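Local coordinates for protein starch synthase I (Hordeum vulgare, PDB 4HLN) that belongs to the starch synthase family of glycosyltransferases, a two-domain enzyme of two Rossmann-like halves that carries a bound glycan in this structure, at residues 194-202 with 210-218; 236-247 with 271-280. All blocks are in the same frame, centred on the assembly; numbering follows the deposited sequence.

Interaction 1: 194-202 with 210-218; sequences GSHEVTFFH and WVFVDHPSY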
# COMPACT_ATOMS: atom_id res chain seq x y z
N GLY A 194 32.20 -13.10 10.19
CA GLY A 194 33.19 -12.45 9.37
C GLY A 194 32.91 -10.99 9.12
O GLY A 194 32.31 -10.29 9.95
N SER A 195 33.37 -10.53 7.96
CA SER A 195 33.29 -9.13 7.63
C SER A 195 32.99 -9.04 6.16
O SER A 195 33.74 -9.57 5.34
CB SER A 195 34.61 -8.46 7.95
OG SER A 195 34.46 -7.06 7.98
N HIS A 196 31.89 -8.40 5.81
CA HIS A 196 31.48 -8.36 4.41
C HIS A 196 31.46 -6.94 3.86
O HIS A 196 31.09 -5.99 4.54
CB HIS A 196 30.12 -9.05 4.24
CG HIS A 196 30.04 -10.37 4.92
ND1 HIS A 196 30.16 -11.57 4.25
CD2 HIS A 196 29.89 -10.69 6.23
CE1 HIS A 196 30.07 -12.57 5.11
NE2 HIS A 196 29.91 -12.06 6.32
N GLU A 197 31.87 -6.80 2.62
CA GLU A 197 31.93 -5.46 2.06
C GLU A 197 30.81 -5.22 1.08
O GLU A 197 30.51 -6.08 0.25
CB GLU A 197 33.26 -5.24 1.35
CG GLU A 197 33.35 -3.89 0.69
CD GLU A 197 34.68 -3.69 0.01
OE1 GLU A 197 35.71 -4.00 0.64
OE2 GLU A 197 34.68 -3.23 -1.16
N VAL A 198 30.20 -4.05 1.19
CA VAL A 198 29.27 -3.56 0.19
C VAL A 198 29.82 -2.25 -0.38
O VAL A 198 30.66 -1.59 0.25
CB VAL A 198 27.86 -3.32 0.79
CG1 VAL A 198 27.33 -4.61 1.41
CG2 VAL A 198 27.90 -2.24 1.85
N THR A 199 29.37 -1.88 -1.58
CA THR A 199 29.76 -0.61 -2.17
C THR A 199 28.50 0.15 -2.57
O THR A 199 27.42 -0.41 -2.60
CB THR A 199 30.70 -0.78 -3.37
OG1 THR A 199 30.04 -1.53 -4.39
CG2 THR A 199 31.98 -1.51 -2.96
N PHE A 200 28.64 1.44 -2.85
CA PHE A 200 27.48 2.25 -3.12
C PHE A 200 27.53 2.82 -4.52
O PHE A 200 28.55 3.41 -4.93
CB PHE A 200 27.37 3.41 -2.12
CG PHE A 200 27.20 2.97 -0.70
CD1 PHE A 200 25.94 2.95 -0.12
CD2 PHE A 200 28.29 2.59 0.06
CE1 PHE A 200 25.77 2.57 1.20
CE2 PHE A 200 28.13 2.19 1.38
CZ PHE A 200 26.87 2.18 1.95
N PHE A 201 26.43 2.66 -5.24
CA PHE A 201 26.24 3.27 -6.54
C PHE A 201 25.14 4.29 -6.39
O PHE A 201 24.33 4.18 -5.47
CB PHE A 201 25.90 2.21 -7.59
CG PHE A 201 27.06 1.32 -7.91
CD1 PHE A 201 27.57 0.44 -6.96
CD2 PHE A 201 27.68 1.39 -9.15
CE1 PHE A 201 28.66 -0.38 -7.24
CE2 PHE A 201 28.78 0.58 -9.45
CZ PHE A 201 29.28 -0.30 -8.49
N HIS A 202 25.11 5.29 -7.25
CA HIS A 202 24.16 6.38 -7.03
C HIS A 202 23.66 7.02 -8.30
O HIS A 202 24.39 7.19 -9.26
CB HIS A 202 24.77 7.47 -6.13
CG HIS A 202 24.01 8.76 -6.17
ND1 HIS A 202 24.49 9.88 -6.80
CD2 HIS A 202 22.78 9.09 -5.69
CE1 HIS A 202 23.60 10.86 -6.70
NE2 HIS A 202 22.56 10.40 -6.03
N TRP A 210 18.91 8.13 -5.61
CA TRP A 210 18.75 6.70 -5.68
C TRP A 210 20.09 6.09 -5.37
O TRP A 210 21.03 6.22 -6.16
CB TRP A 210 18.34 6.31 -7.09
CG TRP A 210 17.10 6.99 -7.47
CD1 TRP A 210 16.98 8.14 -8.20
CD2 TRP A 210 15.78 6.59 -7.11
NE1 TRP A 210 15.65 8.48 -8.32
CE2 TRP A 210 14.89 7.55 -7.66
CE3 TRP A 210 15.25 5.52 -6.37
CZ2 TRP A 210 13.51 7.46 -7.50
CZ3 TRP A 210 13.88 5.44 -6.21
CH2 TRP A 210 13.02 6.40 -6.78
N VAL A 211 20.17 5.45 -4.22
CA VAL A 211 21.42 4.85 -3.76
C VAL A 211 21.30 3.34 -3.78
O VAL A 211 20.37 2.76 -3.21
CB VAL A 211 21.74 5.29 -2.33
CG1 VAL A 211 22.95 4.52 -1.79
CG2 VAL A 211 21.97 6.78 -2.29
N PHE A 212 22.27 2.69 -4.41
CA PHE A 212 22.24 1.26 -4.61
C PHE A 212 23.34 0.59 -3.86
O PHE A 212 24.50 0.98 -3.96
CB PHE A 212 22.38 0.94 -6.08
CG PHE A 212 21.27 1.47 -6.87
CD1 PHE A 212 20.06 0.77 -6.93
CD2 PHE A 212 21.39 2.68 -7.53
CE1 PHE A 212 19.00 1.27 -7.67
CE2 PHE A 212 20.32 3.19 -8.27
CZ PHE A 212 19.13 2.49 -8.34
N VAL A 213 22.97 -0.43 -3.10
CA VAL A 213 23.92 -1.16 -2.29
C VAL A 213 24.36 -2.39 -3.07
O VAL A 213 23.53 -3.21 -3.47
CB VAL A 213 23.30 -1.54 -0.95
CG1 VAL A 213 24.28 -2.34 -0.10
CG2 VAL A 213 22.90 -0.27 -0.24
N ASP A 214 25.67 -2.50 -3.32
CA ASP A 214 26.18 -3.59 -4.14
C ASP A 214 26.92 -4.69 -3.37
O ASP A 214 27.88 -4.45 -2.62
CB ASP A 214 27.07 -3.07 -5.27
CG ASP A 214 27.26 -4.10 -6.38
OD1 ASP A 214 26.23 -4.53 -6.97
OD2 ASP A 214 28.42 -4.49 -6.66
N HIS A 215 26.45 -5.92 -3.60
CA HIS A 215 27.08 -7.13 -3.08
C HIS A 215 26.77 -8.26 -4.08
O HIS A 215 25.73 -8.26 -4.73
CB HIS A 215 26.54 -7.45 -1.68
CG HIS A 215 27.24 -8.59 -1.02
ND1 HIS A 215 26.95 -9.91 -1.30
CD2 HIS A 215 28.23 -8.61 -0.10
CE1 HIS A 215 27.73 -10.69 -0.58
NE2 HIS A 215 28.52 -9.93 0.16
N PRO A 216 27.70 -9.21 -4.21
CA PRO A 216 27.50 -10.35 -5.13
C PRO A 216 26.14 -11.07 -4.98
O PRO A 216 25.52 -11.44 -5.98
CB PRO A 216 28.65 -11.29 -4.78
CG PRO A 216 29.72 -10.37 -4.20
CD PRO A 216 29.00 -9.25 -3.52
N SER A 217 25.68 -11.24 -3.74
CA SER A 217 24.44 -11.97 -3.47
C SER A 217 23.17 -11.28 -3.99
O SER A 217 22.09 -11.89 -4.00
CB SER A 217 24.29 -12.26 -1.98
OG SER A 217 23.86 -11.11 -1.27
N TYR A 218 23.27 -10.02 -4.40
CA TYR A 218 22.12 -9.37 -5.01
C TYR A 218 22.04 -9.65 -6.51
O TYR A 218 21.03 -9.35 -7.12
CB TYR A 218 22.15 -7.87 -4.80
CG TYR A 218 22.07 -7.41 -3.38
CD1 TYR A 218 21.23 -8.04 -2.48
CD2 TYR A 218 22.84 -6.34 -2.94
CE1 TYR A 218 21.15 -7.61 -1.17
CE2 TYR A 218 22.78 -5.90 -1.63
CZ TYR A 218 21.93 -6.54 -0.75
OH TYR A 218 21.87 -6.11 0.55
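The beta hairpin of strands 195-205 and 208-214, which lies toward one end of the large mixed sheet of the starch synthase catalytic domain, pairs Thr-199 with Asp-214 and Phe-201 with Phe-212. Its strands run antiparallel, 150° between their directions, and both pairs are of the hydrogen-bonded kind. Thr-199 N reaches Asp-214 O at 3.1 Å, and Asp-214 N returns to Thr-199 O at 2.8 Å. Phe-201 N to Phe-212 O (2.9 Å) and Phe-212 N to Phe-201 O (2.8 Å) are nearly straight. The intervening pair, Phe-200 with Val-213, is non-hydrogen-bonded.

Alternation sorts the side chains onto two faces. On the first, Phe-200 presents a ring edge diagonally to Val-211, two residues from its own partner Val-213, with CD1 3.8 Å from Val-211 CG1, while Val-198 CB rests 3.8 Å from Val-213 CG1. This largely apolar face continues beyond the hairpin, where Val-213 touches Ala-245 of helix 235-252.

The other face is more mixed. Asp-214 carries its CG anti to the backbone N (chi1 -162°) and lies alongside Thr-199, pointing the same way. The Phe-201 ring crosses it obliquely, CE1 3.7 Å from Asp-214 CB, with ring and carboxylate planes 70° apart. Arg-167 joins the two, forming a salt bridge to Asp-214 OD1 and a cation-pi contact with Phe-201; His-219 also bonds that OD1, an arrangement likely to keep the carboxylate ionised.

Past the paired region, the His-215 ring is held from the 3-10 segment that follows it, its ND1 accepting a hydrogen bond from Ser-217 N. The CD2 side of the ring, across from ND1, faces strand 195-205, with CD2 3.4 Å from Glu-197 O, which lies near the ring plane.

Interaction 2: 236-247 with 271-280; sequences QFRYTLLCYAAC and WHASLVPVLL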
# COMPACT_ATOMS: atom_id res chain seq x y z
N GLN A 236 18.13 -13.64 4.91
CA GLN A 236 18.38 -12.96 6.17
C GLN A 236 19.72 -12.24 6.11
O GLN A 236 19.83 -11.10 6.52
CB GLN A 236 18.35 -13.94 7.33
CG GLN A 236 18.58 -13.27 8.68
CD GLN A 236 18.87 -14.28 9.78
OE1 GLN A 236 19.80 -15.08 9.68
NE2 GLN A 236 18.05 -14.24 10.84
N PHE A 237 20.72 -12.90 5.56
CA PHE A 237 22.03 -12.31 5.38
C PHE A 237 22.02 -11.12 4.40
O PHE A 237 22.62 -10.06 4.68
CB PHE A 237 23.02 -13.39 4.93
CG PHE A 237 24.30 -12.86 4.38
CD1 PHE A 237 25.20 -12.17 5.19
CD2 PHE A 237 24.62 -13.03 3.03
CE1 PHE A 237 26.40 -11.67 4.66
CE2 PHE A 237 25.81 -12.54 2.50
CZ PHE A 237 26.71 -11.86 3.31
N ARG A 238 21.36 -11.31 3.26
CA ARG A 238 21.34 -10.28 2.22
C ARG A 238 20.75 -8.99 2.77
O ARG A 238 21.29 -7.91 2.57
CB ARG A 238 20.51 -10.71 1.01
CG ARG A 238 21.07 -11.86 0.19
CD ARG A 238 19.94 -12.57 -0.55
NE ARG A 238 19.81 -12.16 -1.94
CZ ARG A 238 18.65 -11.97 -2.56
NH1 ARG A 238 17.52 -12.14 -1.89
NH2 ARG A 238 18.62 -11.61 -3.84
N TYR A 239 19.63 -9.12 3.48
CA TYR A 239 18.90 -7.94 3.91
C TYR A 239 19.45 -7.32 5.19
O TYR A 239 19.23 -6.15 5.48
CB TYR A 239 17.40 -8.23 3.92
CG TYR A 239 16.95 -8.45 2.51
CD1 TYR A 239 16.62 -9.71 2.04
CD2 TYR A 239 16.95 -7.38 1.61
CE1 TYR A 239 16.25 -9.89 0.70
CE2 TYR A 239 16.57 -7.55 0.29
CZ TYR A 239 16.22 -8.81 -0.16
OH TYR A 239 15.85 -8.95 -1.49
N THR A 240 20.20 -8.12 5.93
CA THR A 240 21.06 -7.61 6.99
C THR A 240 22.09 -6.62 6.42
O THR A 240 22.30 -5.54 6.98
CB THR A 240 21.77 -8.79 7.72
OG1 THR A 240 20.78 -9.55 8.43
CG2 THR A 240 22.79 -8.31 8.74
N LEU A 241 22.70 -6.98 5.28
CA LEU A 241 23.67 -6.10 4.65
C LEU A 241 23.00 -4.79 4.27
O LEU A 241 23.53 -3.70 4.52
CB LEU A 241 24.27 -6.73 3.40
CG LEU A 241 25.12 -7.98 3.60
CD1 LEU A 241 25.72 -8.46 2.28
CD2 LEU A 241 26.19 -7.75 4.64
N LEU A 242 21.81 -4.93 3.69
CA LEU A 242 21.03 -3.79 3.24
C LEU A 242 20.87 -2.81 4.39
O LEU A 242 21.04 -1.61 4.22
CB LEU A 242 19.64 -4.24 2.78
CG LEU A 242 18.76 -3.03 2.44
CD1 LEU A 242 19.46 -2.13 1.41
CD2 LEU A 242 17.40 -3.44 1.96
N CYS A 243 20.56 -3.34 5.57
CA CYS A 243 20.21 -2.51 6.70
C CYS A 243 21.41 -1.79 7.29
O CYS A 243 21.34 -0.59 7.55
CB CYS A 243 19.48 -3.34 7.76
SG CYS A 243 17.74 -3.70 7.33
N TYR A 244 22.52 -2.50 7.48
CA TYR A 244 23.76 -1.85 7.91
C TYR A 244 24.18 -0.73 6.94
O TYR A 244 24.55 0.37 7.36
CB TYR A 244 24.89 -2.87 8.04
CG TYR A 244 24.91 -3.60 9.37
CD1 TYR A 244 25.49 -3.01 10.49
CD2 TYR A 244 24.36 -4.88 9.49
CE1 TYR A 244 25.52 -3.66 11.71
CE2 TYR A 244 24.38 -5.55 10.71
CZ TYR A 244 24.95 -4.93 11.81
OH TYR A 244 24.98 -5.56 13.03
N ALA A 245 24.11 -1.03 5.65
CA ALA A 245 24.49 -0.09 4.62
C ALA A 245 23.65 1.17 4.71
O ALA A 245 24.15 2.28 4.61
CB ALA A 245 24.32 -0.74 3.24
N ALA A 246 22.36 0.99 4.91
CA ALA A 246 21.47 2.13 4.88
C ALA A 246 21.73 3.08 6.06
O ALA A 246 21.47 4.28 5.98
CB ALA A 246 20.00 1.67 4.85
N CYS A 247 22.27 2.53 7.15
CA CYS A 247 22.64 3.35 8.30
C CYS A 247 23.90 4.17 8.04
O CYS A 247 24.05 5.27 8.56
CB CYS A 247 22.81 2.47 9.54
SG CYS A 247 21.24 1.84 10.16
N TRP A 271 9.91 -6.16 5.93
CA TRP A 271 10.90 -6.81 6.78
C TRP A 271 12.30 -6.60 6.25
O TRP A 271 13.25 -6.58 7.02
CB TRP A 271 10.61 -8.30 6.99
CG TRP A 271 11.07 -9.19 5.90
CD1 TRP A 271 10.32 -9.62 4.84
CD2 TRP A 271 12.36 -9.79 5.75
NE1 TRP A 271 11.08 -10.45 4.04
CE2 TRP A 271 12.33 -10.58 4.58
CE3 TRP A 271 13.55 -9.74 6.49
CZ2 TRP A 271 13.44 -11.32 4.14
CZ3 TRP A 271 14.66 -10.48 6.05
CH2 TRP A 271 14.59 -11.26 4.88
N HIS A 272 12.42 -6.43 4.94
CA HIS A 272 13.73 -6.30 4.32
C HIS A 272 14.56 -5.20 4.96
O HIS A 272 15.78 -5.32 5.06
CB HIS A 272 13.59 -6.08 2.83
CG HIS A 272 12.80 -7.13 2.14
ND1 HIS A 272 11.44 -7.02 1.94
CD2 HIS A 272 13.16 -8.33 1.63
CE1 HIS A 272 11.00 -8.11 1.32
NE2 HIS A 272 12.03 -8.92 1.13
N ALA A 273 13.90 -4.14 5.39
CA ALA A 273 14.58 -2.98 5.97
C ALA A 273 14.33 -2.86 7.47
O ALA A 273 14.55 -1.81 8.05
CB ALA A 273 14.13 -1.70 5.27
N SER A 274 13.85 -3.92 8.09
CA SER A 274 13.28 -3.81 9.44
C SER A 274 14.33 -3.79 10.52
O SER A 274 14.02 -3.52 11.68
CB SER A 274 12.28 -4.92 9.72
OG SER A 274 10.99 -4.55 9.28
N LEU A 275 15.56 -4.08 10.16
CA LEU A 275 16.62 -4.12 11.15
C LEU A 275 17.17 -2.71 11.38
O LEU A 275 17.84 -2.45 12.37
CB LEU A 275 17.72 -5.07 10.70
CG LEU A 275 18.63 -5.60 11.81
CD1 LEU A 275 17.90 -6.64 12.64
CD2 LEU A 275 19.88 -6.20 11.22
N VAL A 276 16.87 -1.81 10.45
CA VAL A 276 17.40 -0.46 10.51
C VAL A 276 17.11 0.26 11.85
O VAL A 276 18.02 0.76 12.50
CB VAL A 276 16.88 0.38 9.32
CG1 VAL A 276 17.06 1.86 9.57
CG2 VAL A 276 17.58 -0.06 8.04
N PRO A 277 15.83 0.30 12.26
CA PRO A 277 15.47 0.95 13.52
C PRO A 277 16.10 0.26 14.71
O PRO A 277 16.29 0.89 15.76
CB PRO A 277 13.95 0.81 13.59
CG PRO A 277 13.59 -0.19 12.56
CD PRO A 277 14.65 -0.19 11.53
N VAL A 278 16.43 -1.02 14.56
CA VAL A 278 17.11 -1.72 15.64
C VAL A 278 18.55 -1.23 15.71
O VAL A 278 19.06 -0.92 16.78
CB VAL A 278 17.05 -3.26 15.48
CG1 VAL A 278 17.58 -3.95 16.74
CG2 VAL A 278 15.64 -3.71 15.19
N LEU A 279 19.21 -1.17 14.56
CA LEU A 279 20.56 -0.66 14.47
C LEU A 279 20.67 0.73 15.08
O LEU A 279 21.55 0.99 15.92
CB LEU A 279 21.03 -0.64 13.01
CG LEU A 279 21.25 -2.06 12.47
CD1 LEU A 279 21.67 -2.07 11.00
CD2 LEU A 279 22.25 -2.82 13.37
N LEU A 280 19.78 1.63 14.67
CA LEU A 280 19.81 2.98 15.21
C LEU A 280 19.85 2.92 16.73
O LEU A 280 20.69 3.56 17.38
CB LEU A 280 18.59 3.77 14.76
CG LEU A 280 18.53 4.00 13.26
CD1 LEU A 280 17.25 4.73 12.90
CD2 LEU A 280 19.74 4.77 12.79
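Gln-236 O is gripped twice within helix 235-252, by Thr-240 N and by Thr-240 OG1, the latter at 2.6 Å, the two donors arriving from opposite faces of the carbonyl plane. Across the contact, Gln-236 meets the indole edge of Trp-271 through its backbone N, and Thr-240 offers its methyl to Leu-275.

One turn along, an aromatic cluster forms. His-272 points an edge at the face of Tyr-239, CD2 standing over the ring centre, with centroids 4.6 Å apart and planes at 72°. Tyr-239 in turn directs its own edge at the six-membered ring of Trp-271, an offset edge-to-face pair with centroids 5.5 Å apart. Its hydroxyl is bonded outside, to Tyr-168 OH and Phe-229 O.

With SG anti to the carbonyl carbon (chi1 -76°), the sulfur of Cys-243 is set against the type I turn from Ala-273 to Val-276, 3.6 Å from Leu-275 CB and 3.7 Å from Val-276 CG2. Leu-279 lies over one face of the Tyr-244 ring, CD1 centred on it 4.0 Å from the centroid and CD2 nearer the hydroxyl end, whose OH bonds Leu-316 O. Cys-247 SG meets Leu-279 CB at 3.8 Å.

The chemistry implies an interface held by rings, methyls and thiol sulfurs, in which fit and burial of apolar surface do the work while the hydroxyls of Tyr-239 and Tyr-244 bond to residues outside the two segments.

In the fold
Interactions 1 and 2 illustrate how neighbouring layers of a Rossmann-like half are assembled in sequence order. Their centres lie about 12 Å apart, and interaction 1 closes before interaction 2 opens. Strand 208-214 leads on to helix 235-252, and strand 264-269, of the same mixed sheet, precedes the 271-280 segment; the helix thus forms part of a crossover between parallel strands. Itself part of interaction 2, it also touches interaction 1: Tyr-218 OH probably bonds Arg-238 O (2.8 Å), and Ser-217 O probably bonds Arg-238 NE. The hairpin, one strand in from edge strand 181-190, and the fully buried contact of 271-280 are thus joined directly through helix 235-252, in the half without the glycan.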